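Local atomic coordinates of beta-porphyranase A (Bacteroides plebeius, PDB entry 4AW7), a protein that hydrolyses the sulfated red-algal polysaccharide porphyran, cutting beta-1,4 linkages between D-galactose and L-galactose-6-sulfate to release mainly disaccharides. Residues P198-E201 / Y207-T210; M214-A219 / E255-I260; G203-W208 / I546-I551; N246-L251 / S506-I511. One frame throughout, in Å; residues are numbered along the deposited sequence. Where two conformers were deposited one is given.

Overall arrangement
Along the chain, contact 1 comes first. It closes a short loop after barrel strand 189-195, against helix 206-210. Contact 3 starts at the turn leading into that helix, runs onto its first residues and closes a very long loop at strand 546-555 near the C terminus. Contacts 2 and 4 both nest inside this loop. They cross, because their segments alternate along the chain; both use helix 245-262. Contact 2 joins that helix to helix 212-219 on the outside of the barrel. Contact 4 joins it to strand 503-514, the sheet neighbour of strand 546-555. Contacts 1 and 2 therefore lie within the catalytic barrel, while contacts 3 and 4 tie the barrel to the C-terminal beta domain.

Contact 1: residues P198-E201 / Y207-T210; sequences PAWE and YWNT. With K (potassium ion), chain F.
The loop after barrel strand 189-195 folds back on helix 206-210 beside a potassium site, bringing W200 against W208 and A199 against Y207. W208 N donates a hydrogen bond to W200 O at 3.1 Å, with an N-H...O angle of 151°. The indoles form a T-shaped pair, their planes 72° apart. The edge of W208 comes over one face of W200, with W208 CE3 3.7 Å from W200 CG. P198 O lies over the opposite face, toward its rim. Both indole nitrogens are engaged elsewhere: W200 NE1 by V250 O and W208 NE1 by Y481 OH. In the (beta/alpha)8 barrel of this glycosidase, the loop leaves the fifth strand and makes an inverse gamma turn centred on A199. The A199 carbonyl approaches the Y207 ring obliquely, O lying 3.2 Å from CD1. W200 CE3 lies at the edge of that ring, 4.1 Å from Y207 CD1. With CG trans to the backbone nitrogen (chi1 -172°), the Y207 side chain heads toward 198-201. Its OH binds the potassium ion at 2.9 Å, together with Y193 OH and Y197 O. The Y207 side chain is about 9 Å from that of E146, the inferred proton donor.

Contact 2: residues M214-A219 / E255-I260; sequences MFIDRA and EAYSYI
The Y257 ring carries D217 OD1 and I216 CD1 at its edge, both in its plane. I216 CG2 reaches the ring obliquely, 3.8 Å from Y257 CD2. The ring of Y481 also meets that of Y257. Y257 OH donates a short hydrogen bond of 2.5 Å to D217 OD1, on the syn lone pair of that oxygen. The carboxylate is turned 67° from the ring plane, so the two groups are far from coplanar. D217 takes two further charged partners, K261 at OD1 and K213 at OD2. The phenol thus meets a carboxylate whose rotation is probably well fixed. The first torsion of Y257 (chi1 -171°, CG opposite the backbone nitrogen) carries the ring across toward helix 212-219. A phenylalanine in its place would probably deprive D217 OD1 of its phenol donor while keeping much of the contact with I216. I216 also packs on F226 of strand 225-233. The axes of the two helical segments run 10.9 Å apart at 31°, in roughly the same direction. Such side-by-side helices, lying on the strand that comes between them in the chain, are characteristic of a (beta/alpha)8 barrel.

Contact 3: residues G203-W208 / I546-I551; sequences GNFNYW and IFFGMI. With K (potassium ion), chain F.
A type I' beta turn, G203 to N206, leads into helix 206-210 and presents F205 to F548 on an edge strand of the C-terminal sheet. The two rings form an offset T-shaped pair. The edge of F205 is directed at the face of F548, with the planes 74° apart and the centroids 5.6 Å apart. F205 CZ does most of the touching, 3.7 Å from F548 CE1. F205 CE2 adds a second contact with the same F548 CE1. The turn is closed by a hydrogen bond from N206 N to G203 O, 2.9 Å long. F205 is the last residue before the helix, at its N-cap position, and has a positive phi. Here a beta-alpha loop of the catalytic barrel docks on the five-stranded sheet, whose outermost strand 546-555 pairs with strand 503-514. F548 extends its ring toward the loop with CG trans to the backbone nitrogen (chi1 -176°), while its backbone N and O are bonded to Q541 OE1 and N246 ND2 respectively. Next along the strand is G549, where a beta carbon would clash with the F547 ring. The loop of contact 1 packs alongside, W200 against both phenylalanines and E201 against I546 and F548. The H577 ring meets F205, M253 of helix 245-262 touches it, and S579 packs on both phenylalanines.

Contact 4: residues N246-L251 / S506-I511; sequences NSEAVL and SLRMSI
R508 NH2 forms a salt bridge to E248 OE1 at 2.9 Å, with an N-H...O angle of 161°. The oxygen lies in the guanidinium plane, but the arginine comes from above the carboxylate, 37° out of its plane. The two flat groups are therefore steeply inclined to each other. A bend in the arginine chain at chi3 (62°) turns the guanidinium toward the helix. The next residue of the helix, A249, packs against S510, whose OG is 3.6 Å from A249 CB. In the next shell, R307 NH2 also binds E248 OE1, so two arginines share this buried carboxylate oxygen. D252 OD2 takes R508 NE, so R508 spans two acidic residues of the same helix. A leucine here would probably leave D252 without this partner and E248 with R307 as its main remaining counter-charge. M550 of the neighbouring strand 546-555 packs on E248, R508 and S510. Helix 245-262 of the barrel thus lies over strand 503-514, which runs between strands 577-589 and 546-555 in the C-terminal sheet. Helix 293-305 borders the same helix through N303, beside E248.

Contact 1: residues P198-E201 / Y207-T210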
loop_
_atom_site.group_PDB
_atom_site.type_symbol
_atom_site.label_atom_id
_atom_site.label_comp_id
_atom_site.label_asym_id
_atom_site.label_seq_id
_atom_site.Cartn_x
_atom_site.Cartn_y
_atom_site.Cartn_z
ATOM N N PRO A 198 0.279 -2.590 -12.185
ATOM C CA PRO A 198 -0.280 -3.838 -11.634
ATOM C C PRO A 198 -1.621 -4.197 -12.299
ATOM O O PRO A 198 -2.654 -4.399 -11.633
ATOM C CB PRO A 198 -0.422 -3.494 -10.160
ATOM C CG PRO A 198 -0.726 -2.045 -10.145
ATOM C CD PRO A 198 0.173 -1.470 -11.225
ATOM N N ALA A 199 -1.595 -4.256 -13.624
ATOM C CA ALA A 199 -2.771 -4.518 -14.460
ATOM C C ALA A 199 -2.990 -6.010 -14.610
ATOM O O ALA A 199 -2.919 -6.577 -15.717
ATOM C CB ALA A 199 -2.638 -3.795 -15.813
ATOM N N TRP A 200 -3.214 -6.699 -13.490
ATOM C CA TRP A 200 -3.327 -8.148 -13.466
ATOM C C TRP A 200 -4.276 -8.661 -14.538
ATOM O O TRP A 200 -4.032 -9.723 -15.174
ATOM C CB TRP A 200 -3.775 -8.646 -12.104
ATOM C CG TRP A 200 -2.935 -8.224 -10.915
ATOM C CD1 TRP A 200 -3.398 -8.211 -9.624
ATOM C CD2 TRP A 200 -1.528 -7.856 -10.836
ATOM N NE1 TRP A 200 -2.403 -7.848 -8.770
ATOM C CE2 TRP A 200 -1.240 -7.633 -9.475
ATOM C CE3 TRP A 200 -0.491 -7.676 -11.762
ATOM C CZ2 TRP A 200 0.022 -7.209 -9.036
ATOM C CZ3 TRP A 200 0.750 -7.261 -11.313
ATOM C CH2 TRP A 200 0.991 -7.021 -9.969
ATOM N N GLU A 201 -5.385 -7.959 -14.705
ATOM C CA GLU A 201 -6.445 -8.316 -15.626
ATOM C C GLU A 201 -6.080 -8.220 -17.104
ATOM O O GLU A 201 -6.839 -8.770 -17.925
ATOM C CB GLU A 201 -7.666 -7.409 -15.374
ATOM C CG GLU A 201 -7.578 -5.937 -15.828
ATOM C CD GLU A 201 -6.753 -4.998 -14.956
ATOM O OE1 GLU A 201 -6.162 -5.404 -13.951
ATOM O OE2 GLU A 201 -6.722 -3.802 -15.265
ATOM N N TYR A 207 -1.540 -10.983 -18.231
ATOM C CA TYR A 207 -0.572 -10.096 -17.603
ATOM C C TYR A 207 -0.208 -10.622 -16.197
ATOM O O TYR A 207 0.960 -10.781 -15.878
ATOM C CB TYR A 207 -1.062 -8.647 -17.599
ATOM C CG TYR A 207 0.011 -7.705 -17.136
ATOM C CD1 TYR A 207 0.209 -7.380 -15.803
ATOM C CD2 TYR A 207 0.862 -7.126 -18.074
ATOM C CE1 TYR A 207 1.227 -6.548 -15.427
ATOM C CE2 TYR A 207 1.871 -6.264 -17.687
ATOM C CZ TYR A 207 2.045 -5.970 -16.354
ATOM O OH TYR A 207 3.087 -5.142 -15.981
ATOM N N TRP A 208 -1.205 -10.888 -15.370
ATOM C CA TRP A 208 -0.993 -11.557 -14.104
ATOM C C TRP A 208 -0.111 -12.802 -14.322
ATOM O O TRP A 208 0.893 -12.988 -13.658
ATOM C CB TRP A 208 -2.321 -12.010 -13.485
ATOM C CG TRP A 208 -2.146 -12.980 -12.355
ATOM C CD1 TRP A 208 -2.351 -14.312 -12.414
ATOM C CD2 TRP A 208 -1.725 -12.700 -11.014
ATOM N NE1 TRP A 208 -2.074 -14.890 -11.216
ATOM C CE2 TRP A 208 -1.677 -13.920 -10.334
ATOM C CE3 TRP A 208 -1.384 -11.525 -10.325
ATOM C CZ2 TRP A 208 -1.292 -14.016 -9.003
ATOM C CZ3 TRP A 208 -1.029 -11.619 -9.003
ATOM C CH2 TRP A 208 -0.956 -12.865 -8.360
ATOM N N ASN A 209 -0.505 -13.677 -15.266
ATOM C CA ASN A 209 0.182 -14.933 -15.415
ATOM C C ASN A 209 1.645 -14.782 -15.750
ATOM O O ASN A 209 2.485 -15.551 -15.238
ATOM C CB ASN A 209 -0.464 -15.805 -16.504
ATOM C CG ASN A 209 -1.789 -16.393 -16.109
ATOM O OD1 ASN A 209 -2.098 -16.539 -14.933
ATOM N ND2 ASN A 209 -2.594 -16.765 -17.116
ATOM N N THR A 210 1.983 -13.779 -16.548
ATOM C CA THR A 210 3.326 -13.656 -17.083
ATOM C C THR A 210 4.209 -12.637 -16.359
ATOM O O THR A 210 5.406 -12.583 -16.602
ATOM C CB THR A 210 3.266 -13.335 -18.597
ATOM O OG1 THR A 210 2.540 -12.113 -18.803
ATOM C CG2 THR A 210 2.631 -14.474 -19.380
HETATM K K K F . 3.914 -4.693 -13.238
#

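Contact 2: residues M214-A219 / E255-I260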
loop_
_atom_site.group_PDB
_atom_site.type_symbol
_atom_site.label_atom_id
_atom_site.label_comp_id
_atom_site.label_asym_id
_atom_site.label_seq_id
_atom_site.Cartn_x
_atom_site.Cartn_y
_atom_site.Cartn_z
ATOM N N MET A 214 4.348 -15.179 -12.424
ATOM C CA MET A 214 5.649 -15.712 -12.771
ATOM C C MET A 214 6.690 -15.332 -11.725
ATOM O O MET A 214 7.499 -16.168 -11.315
ATOM C CB MET A 214 6.037 -15.237 -14.170
ATOM C CG MET A 214 7.378 -15.789 -14.689
ATOM S SD MET A 214 8.813 -14.837 -14.233
ATOM C CE MET A 214 8.670 -13.476 -15.422
ATOM N N PHE A 215 6.644 -14.088 -11.236
ATOM C CA PHE A 215 7.546 -13.669 -10.173
ATOM C C PHE A 215 7.374 -14.487 -8.915
ATOM O O PHE A 215 8.360 -14.979 -8.325
ATOM C CB PHE A 215 7.366 -12.171 -9.874
ATOM C CG PHE A 215 8.328 -11.668 -8.861
ATOM C CD1 PHE A 215 9.634 -11.400 -9.209
ATOM C CD2 PHE A 215 7.953 -11.492 -7.522
ATOM C CE1 PHE A 215 10.560 -11.012 -8.262
ATOM C CE2 PHE A 215 8.883 -11.096 -6.581
ATOM C CZ PHE A 215 10.193 -10.863 -6.954
ATOM N N ILE A 216 6.129 -14.645 -8.479
ATOM C CA ILE A 216 5.856 -15.430 -7.299
ATOM C C ILE A 216 6.333 -16.873 -7.477
ATOM O O ILE A 216 6.941 -17.451 -6.572
ATOM C CB ILE A 216 4.377 -15.344 -6.883
ATOM C CG1 ILE A 216 4.041 -13.901 -6.454
ATOM C CG2 ILE A 216 4.061 -16.320 -5.758
ATOM C CD1 ILE A 216 2.563 -13.626 -6.238
ATOM N N ASP A 217 6.089 -17.454 -8.644
ATOM C CA ASP A 217 6.493 -18.844 -8.895
ATOM C C ASP A 217 8.005 -19.017 -8.939
ATOM O O ASP A 217 8.540 -19.983 -8.418
ATOM C CB ASP A 217 5.882 -19.315 -10.226
ATOM C CG ASP A 217 4.400 -19.538 -10.154
ATOM O OD1 ASP A 217 3.844 -19.744 -9.035
ATOM O OD2 ASP A 217 3.772 -19.567 -11.241
ATOM N N ARG A 218 8.709 -18.105 -9.573
ATOM C CA ARG A 218 10.105 -18.286 -9.931
ATOM C C ARG A 218 11.077 -17.660 -8.921
ATOM O O ARG A 218 12.166 -18.163 -8.719
ATOM C CB ARG A 218 10.343 -17.733 -11.340
ATOM C CG ARG A 218 11.682 -17.947 -11.985
ATOM C CD ARG A 218 11.556 -17.680 -13.488
ATOM N NE ARG A 218 12.841 -17.808 -14.147
ATOM C CZ ARG A 218 13.012 -18.317 -15.361
ATOM N NH1 ARG A 218 11.975 -18.750 -16.070
ATOM N NH2 ARG A 218 14.234 -18.375 -15.876
ATOM N N ALA A 219 10.705 -16.560 -8.279
ATOM C CA ALA A 219 11.483 -15.929 -7.213
ATOM C C ALA A 219 10.810 -15.901 -5.844
ATOM O O ALA A 219 11.493 -15.623 -4.850
ATOM C CB ALA A 219 11.863 -14.494 -7.616
ATOM N N GLU A 255 -2.045 -11.622 -2.254
ATOM C CA GLU A 255 -2.248 -12.413 -1.032
ATOM C C GLU A 255 -2.867 -13.772 -1.345
ATOM O O GLU A 255 -2.445 -14.807 -0.806
ATOM C CB GLU A 255 -3.158 -11.648 -0.060
ATOM C CG GLU A 255 -2.554 -10.394 0.514
ATOM C CD GLU A 255 -3.491 -9.628 1.464
ATOM O OE1 GLU A 255 -4.576 -10.155 1.806
ATOM O OE2 GLU A 255 -3.158 -8.504 1.957
ATOM N N ALA A 256 -3.909 -13.763 -2.178
ATOM C CA ALA A 256 -4.645 -14.985 -2.484
ATOM C C ALA A 256 -3.750 -16.012 -3.159
ATOM O O ALA A 256 -3.805 -17.206 -2.800
ATOM C CB ALA A 256 -5.844 -14.639 -3.362
ATOM N N TYR A 257 -2.895 -15.590 -4.096
ATOM C CA TYR A 257 -1.997 -16.549 -4.735
ATOM C C TYR A 257 -0.873 -16.979 -3.814
ATOM O O TYR A 257 -0.497 -18.157 -3.806
ATOM C CB TYR A 257 -1.485 -16.024 -6.061
ATOM C CG TYR A 257 -0.742 -17.066 -6.849
ATOM C CD1 TYR A 257 -1.382 -18.218 -7.258
ATOM C CD2 TYR A 257 0.599 -16.910 -7.158
ATOM C CE1 TYR A 257 -0.702 -19.204 -7.947
ATOM C CE2 TYR A 257 1.306 -17.873 -7.864
ATOM C CZ TYR A 257 0.654 -19.034 -8.235
ATOM O OH TYR A 257 1.321 -20.030 -8.962
ATOM N N SER A 258 -0.362 -16.060 -3.005
ATOM C CA SER A 258 0.647 -16.435 -2.039
ATOM C C SER A 258 0.131 -17.510 -1.079
ATOM O O SER A 258 0.843 -18.447 -0.786
ATOM C CB SER A 258 1.132 -15.231 -1.254
ATOM O OG SER A 258 1.741 -14.284 -2.101
ATOM N N TYR A 259 -1.107 -17.385 -0.631
ATOM C CA TYR A 259 -1.692 -18.413 0.210
ATOM C C TYR A 259 -1.693 -19.775 -0.484
ATOM O O TYR A 259 -1.355 -20.805 0.123
ATOM C CB TYR A 259 -3.107 -18.009 0.553
ATOM C CG TYR A 259 -3.824 -19.033 1.396
ATOM C CD1 TYR A 259 -3.582 -19.105 2.738
ATOM C CD2 TYR A 259 -4.745 -19.925 0.838
ATOM C CE1 TYR A 259 -4.252 -20.036 3.552
ATOM C CE2 TYR A 259 -5.421 -20.858 1.618
ATOM C CZ TYR A 259 -5.164 -20.907 2.982
ATOM O OH TYR A 259 -5.862 -21.791 3.762
ATOM N N ILE A 260 -2.117 -19.795 -1.729
ATOM C CA ILE A 260 -2.131 -21.040 -2.499
ATOM C C ILE A 260 -0.736 -21.617 -2.687
ATOM O O ILE A 260 -0.518 -22.828 -2.534
ATOM C CB ILE A 260 -2.854 -20.805 -3.855
ATOM C CG1 ILE A 260 -4.337 -20.599 -3.602
ATOM C CG2 ILE A 260 -2.608 -21.952 -4.868
ATOM C CD1 ILE A 260 -5.078 -20.099 -4.852
#

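Contact 3: residues G203-W208 / I546-I551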
loop_
_atom_site.group_PDB
_atom_site.type_symbol
_atom_site.label_atom_id
_atom_site.label_comp_id
_atom_site.label_asym_id
_atom_site.label_seq_id
_atom_site.Cartn_x
_atom_site.Cartn_y
_atom_site.Cartn_z
ATOM N N GLY A 203 -5.105 -8.664 -20.871
ATOM C CA GLY A 203 -4.978 -9.851 -21.695
ATOM C C GLY A 203 -5.723 -11.041 -21.131
ATOM O O GLY A 203 -5.235 -12.163 -21.140
ATOM N N ASN A 204 -6.888 -10.782 -20.526
ATOM C CA ASN A 204 -7.648 -11.863 -19.923
ATOM C C ASN A 204 -6.843 -12.548 -18.822
ATOM O O ASN A 204 -6.871 -13.763 -18.682
ATOM C CB ASN A 204 -8.015 -12.895 -20.994
ATOM C CG ASN A 204 -9.292 -13.588 -20.699
ATOM O OD1 ASN A 204 -10.215 -12.979 -20.147
ATOM N ND2 ASN A 204 -9.393 -14.854 -21.109
ATOM N N PHE A 205 -6.104 -11.748 -18.049
ATOM C CA PHE A 205 -5.208 -12.168 -16.965
ATOM C C PHE A 205 -3.912 -12.811 -17.448
ATOM O O PHE A 205 -3.119 -13.291 -16.659
ATOM C CB PHE A 205 -5.912 -13.006 -15.888
ATOM C CG PHE A 205 -6.842 -12.169 -15.036
ATOM C CD1 PHE A 205 -8.120 -11.919 -15.442
ATOM C CD2 PHE A 205 -6.410 -11.600 -13.838
ATOM C CE1 PHE A 205 -8.967 -11.120 -14.687
ATOM C CE2 PHE A 205 -7.261 -10.830 -13.065
ATOM C CZ PHE A 205 -8.529 -10.594 -13.475
ATOM N N ASN A 206 -3.638 -12.713 -18.743
ATOM C CA ASN A 206 -2.290 -13.061 -19.227
ATOM C C ASN A 206 -1.227 -12.230 -18.536
ATOM O O ASN A 206 -0.121 -12.710 -18.277
ATOM C CB ASN A 206 -2.170 -12.885 -20.742
ATOM C CG ASN A 206 -0.835 -13.369 -21.268
ATOM O OD1 ASN A 206 -0.590 -14.559 -21.244
ATOM N ND2 ASN A 206 0.039 -12.449 -21.686
ATOM N N TYR A 207 -1.540 -10.983 -18.231
ATOM C CA TYR A 207 -0.572 -10.096 -17.603
ATOM C C TYR A 207 -0.208 -10.622 -16.197
ATOM O O TYR A 207 0.960 -10.781 -15.878
ATOM C CB TYR A 207 -1.062 -8.647 -17.599
ATOM C CG TYR A 207 0.011 -7.705 -17.136
ATOM C CD1 TYR A 207 0.209 -7.380 -15.803
ATOM C CD2 TYR A 207 0.862 -7.126 -18.074
ATOM C CE1 TYR A 207 1.227 -6.548 -15.427
ATOM C CE2 TYR A 207 1.871 -6.264 -17.687
ATOM C CZ TYR A 207 2.045 -5.970 -16.354
ATOM O OH TYR A 207 3.087 -5.142 -15.981
ATOM N N TRP A 208 -1.205 -10.888 -15.370
ATOM C CA TRP A 208 -0.993 -11.557 -14.104
ATOM C C TRP A 208 -0.111 -12.802 -14.322
ATOM O O TRP A 208 0.893 -12.988 -13.658
ATOM C CB TRP A 208 -2.321 -12.010 -13.485
ATOM C CG TRP A 208 -2.146 -12.980 -12.355
ATOM C CD1 TRP A 208 -2.351 -14.312 -12.414
ATOM C CD2 TRP A 208 -1.725 -12.700 -11.014
ATOM N NE1 TRP A 208 -2.074 -14.890 -11.216
ATOM C CE2 TRP A 208 -1.677 -13.920 -10.334
ATOM C CE3 TRP A 208 -1.384 -11.525 -10.325
ATOM C CZ2 TRP A 208 -1.292 -14.016 -9.003
ATOM C CZ3 TRP A 208 -1.029 -11.619 -9.003
ATOM C CH2 TRP A 208 -0.956 -12.865 -8.360
ATOM N N ILE A 546 -11.865 -2.689 -18.813
ATOM C CA ILE A 546 -12.005 -3.827 -17.922
ATOM C C ILE A 546 -12.187 -3.302 -16.528
ATOM O O ILE A 546 -11.361 -2.529 -16.033
ATOM C CB ILE A 546 -10.778 -4.777 -17.950
ATOM C CG1 ILE A 546 -10.409 -5.162 -19.397
ATOM C CG2 ILE A 546 -11.048 -5.973 -17.036
ATOM C CD1 ILE A 546 -8.962 -5.645 -19.546
ATOM N N PHE A 547 -13.256 -3.738 -15.879
ATOM C CA PHE A 547 -13.423 -3.510 -14.454
ATOM C C PHE A 547 -12.571 -4.524 -13.725
ATOM O O PHE A 547 -12.674 -5.712 -13.952
ATOM C CB PHE A 547 -14.862 -3.726 -14.007
ATOM C CG PHE A 547 -15.079 -3.566 -12.507
ATOM C CD1 PHE A 547 -15.263 -2.335 -11.975
ATOM C CD2 PHE A 547 -15.010 -4.661 -11.660
ATOM C CE1 PHE A 547 -15.438 -2.167 -10.601
ATOM C CE2 PHE A 547 -15.204 -4.498 -10.275
ATOM C CZ PHE A 547 -15.409 -3.257 -9.779
ATOM N N PHE A 548 -11.677 -4.052 -12.857
ATOM C CA PHE A 548 -10.938 -4.931 -11.955
ATOM C C PHE A 548 -11.022 -4.342 -10.571
ATOM O O PHE A 548 -10.475 -3.272 -10.319
ATOM C CB PHE A 548 -9.493 -5.144 -12.389
ATOM C CG PHE A 548 -8.759 -6.131 -11.520
ATOM C CD1 PHE A 548 -9.253 -7.409 -11.316
ATOM C CD2 PHE A 548 -7.558 -5.797 -10.915
ATOM C CE1 PHE A 548 -8.619 -8.302 -10.521
ATOM C CE2 PHE A 548 -6.863 -6.729 -10.123
ATOM C CZ PHE A 548 -7.395 -7.983 -9.937
ATOM N N GLY A 549 -11.791 -5.000 -9.703
ATOM C CA GLY A 549 -12.072 -4.419 -8.403
ATOM C C GLY A 549 -12.582 -5.456 -7.427
ATOM O O GLY A 549 -13.167 -6.464 -7.830
ATOM N N MET A 550 -12.383 -5.159 -6.142
ATOM C CA MET A 550 -12.890 -5.919 -5.044
ATOM C C MET A 550 -14.180 -5.268 -4.549
ATOM O O MET A 550 -14.201 -4.073 -4.241
ATOM C CB MET A 550 -11.827 -5.933 -3.940
ATOM C CG MET A 550 -12.157 -6.835 -2.724
ATOM S SD MET A 550 -13.435 -6.229 -1.574
ATOM C CE MET A 550 -12.642 -4.736 -0.941
ATOM N N ILE A 551 -15.259 -6.047 -4.547
ATOM C CA ILE A 551 -16.568 -5.629 -4.066
ATOM C C ILE A 551 -16.815 -6.367 -2.766
ATOM O O ILE A 551 -16.810 -7.603 -2.742
ATOM C CB ILE A 551 -17.667 -5.918 -5.116
ATOM C CG1 ILE A 551 -17.383 -5.181 -6.425
ATOM C CG2 ILE A 551 -19.052 -5.521 -4.569
ATOM C CD1 ILE A 551 -18.248 -5.607 -7.605
HETATM K K K F . 3.914 -4.693 -13.238
#

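Contact 4: residues N246-L251 / S506-I511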
loop_
_atom_site.group_PDB
_atom_site.type_symbol
_atom_site.label_atom_id
_atom_site.label_comp_id
_atom_site.label_asym_id
_atom_site.label_seq_id
_atom_site.Cartn_x
_atom_site.Cartn_y
_atom_site.Cartn_z
ATOM N N ASN A 246 -10.031 -1.008 -7.038
ATOM C CA ASN A 246 -9.000 -1.619 -7.884
ATOM C C ASN A 246 -7.757 -1.988 -7.072
ATOM O O ASN A 246 -7.299 -3.114 -7.149
ATOM C CB ASN A 246 -8.624 -0.689 -9.047
ATOM C CG ASN A 246 -7.455 -1.176 -9.823
ATOM O OD1 ASN A 246 -6.328 -0.726 -9.591
ATOM N ND2 ASN A 246 -7.683 -2.145 -10.717
ATOM N N SER A 247 -7.230 -1.039 -6.281
ATOM C CA SER A 247 -6.060 -1.360 -5.474
ATOM C C SER A 247 -6.372 -2.488 -4.510
ATOM O O SER A 247 -5.493 -3.288 -4.188
ATOM C CB SER A 247 -5.541 -0.117 -4.727
ATOM O OG SER A 247 -6.467 0.435 -3.822
ATOM N N GLU A 248 -7.599 -2.514 -3.972
ATOM C CA GLU A 248 -7.977 -3.601 -3.091
ATOM C C GLU A 248 -7.870 -4.968 -3.772
ATOM O O GLU A 248 -7.380 -5.923 -3.206
ATOM C CB GLU A 248 -9.383 -3.372 -2.511
ATOM C CG GLU A 248 -9.551 -2.093 -1.658
ATOM C CD GLU A 248 -9.036 -2.125 -0.232
ATOM O OE1 GLU A 248 -8.506 -3.158 0.222
ATOM O OE2 GLU A 248 -9.206 -1.056 0.417
ATOM N N ALA A 249 -8.358 -5.050 -5.017
ATOM C CA ALA A 249 -8.251 -6.278 -5.821
ATOM C C ALA A 249 -6.812 -6.600 -6.179
ATOM O O ALA A 249 -6.430 -7.765 -6.211
ATOM C CB ALA A 249 -9.085 -6.201 -7.099
ATOM N N VAL A 250 -6.023 -5.587 -6.526
ATOM C CA VAL A 250 -4.624 -5.782 -6.884
ATOM C C VAL A 250 -3.868 -6.476 -5.738
ATOM O O VAL A 250 -3.140 -7.459 -5.955
ATOM C CB VAL A 250 -3.974 -4.426 -7.248
ATOM C CG1 VAL A 250 -2.446 -4.520 -7.215
ATOM C CG2 VAL A 250 -4.473 -3.968 -8.634
ATOM N N LEU A 251 -4.047 -5.943 -4.529
ATOM C CA LEU A 251 -3.340 -6.500 -3.387
ATOM C C LEU A 251 -3.943 -7.806 -2.902
ATOM O O LEU A 251 -3.214 -8.731 -2.540
ATOM C CB LEU A 251 -3.244 -5.458 -2.253
ATOM C CG LEU A 251 -2.532 -4.151 -2.612
ATOM C CD1 LEU A 251 -2.534 -3.256 -1.388
ATOM C CD2 LEU A 251 -1.130 -4.362 -3.155
ATOM N N SER A 506 -17.673 -10.456 6.145
ATOM C CA SER A 506 -17.872 -10.035 4.764
ATOM C C SER A 506 -17.071 -10.918 3.818
ATOM O O SER A 506 -16.076 -11.529 4.202
ATOM C CB SER A 506 -17.484 -8.604 4.548
ATOM O OG SER A 506 -16.128 -8.447 4.814
ATOM N N LEU A 507 -17.539 -10.955 2.572
ATOM C CA LEU A 507 -16.805 -11.561 1.477
ATOM C C LEU A 507 -16.132 -10.439 0.671
ATOM O O LEU A 507 -16.795 -9.467 0.279
ATOM C CB LEU A 507 -17.787 -12.312 0.569
ATOM C CG LEU A 507 -17.219 -12.813 -0.760
ATOM C CD1 LEU A 507 -16.204 -13.907 -0.587
ATOM C CD2 LEU A 507 -18.394 -13.223 -1.651
ATOM N N ARG A 508 -14.822 -10.580 0.435
ATOM C CA ARG A 508 -14.090 -9.674 -0.463
ATOM C C ARG A 508 -14.024 -10.394 -1.801
ATOM O O ARG A 508 -13.206 -11.306 -1.996
ATOM C CB ARG A 508 -12.713 -9.451 0.089
ATOM C CG ARG A 508 -12.675 -8.798 1.454
ATOM C CD ARG A 508 -11.291 -8.663 2.002
ATOM N NE ARG A 508 -10.384 -7.832 1.207
ATOM C CZ ARG A 508 -10.252 -6.535 1.315
ATOM N NH1 ARG A 508 -10.934 -5.837 2.183
ATOM N NH2 ARG A 508 -9.362 -5.944 0.520
ATOM N N MET A 509 -14.913 -10.000 -2.720
ATOM C CA MET A 509 -15.062 -10.662 -4.010
ATOM C C MET A 509 -14.379 -9.814 -5.071
ATOM O O MET A 509 -14.879 -8.721 -5.373
ATOM C CB MET A 509 -16.557 -10.794 -4.315
ATOM C CG MET A 509 -16.876 -11.306 -5.683
ATOM S SD MET A 509 -18.610 -11.423 -6.106
ATOM C CE MET A 509 -19.045 -9.691 -6.156
ATOM N N SER A 510 -13.275 -10.309 -5.616
ATOM C CA SER A 510 -12.557 -9.576 -6.657
ATOM C C SER A 510 -12.836 -10.192 -8.011
ATOM O O SER A 510 -12.702 -11.419 -8.168
ATOM C CB SER A 510 -11.059 -9.488 -6.363
ATOM O OG SER A 510 -10.760 -8.742 -5.177
ATOM N N ILE A 511 -13.174 -9.296 -8.948
ATOM C CA ILE A 511 -13.523 -9.710 -10.308
ATOM C C ILE A 511 -12.820 -8.809 -11.305
ATOM O O ILE A 511 -12.625 -7.617 -11.082
ATOM C CB ILE A 511 -15.050 -9.729 -10.557
ATOM C CG1 ILE A 511 -15.661 -8.360 -10.343
ATOM C CG2 ILE A 511 -15.719 -10.790 -9.667
ATOM C CD1 ILE A 511 -17.182 -8.267 -10.716
#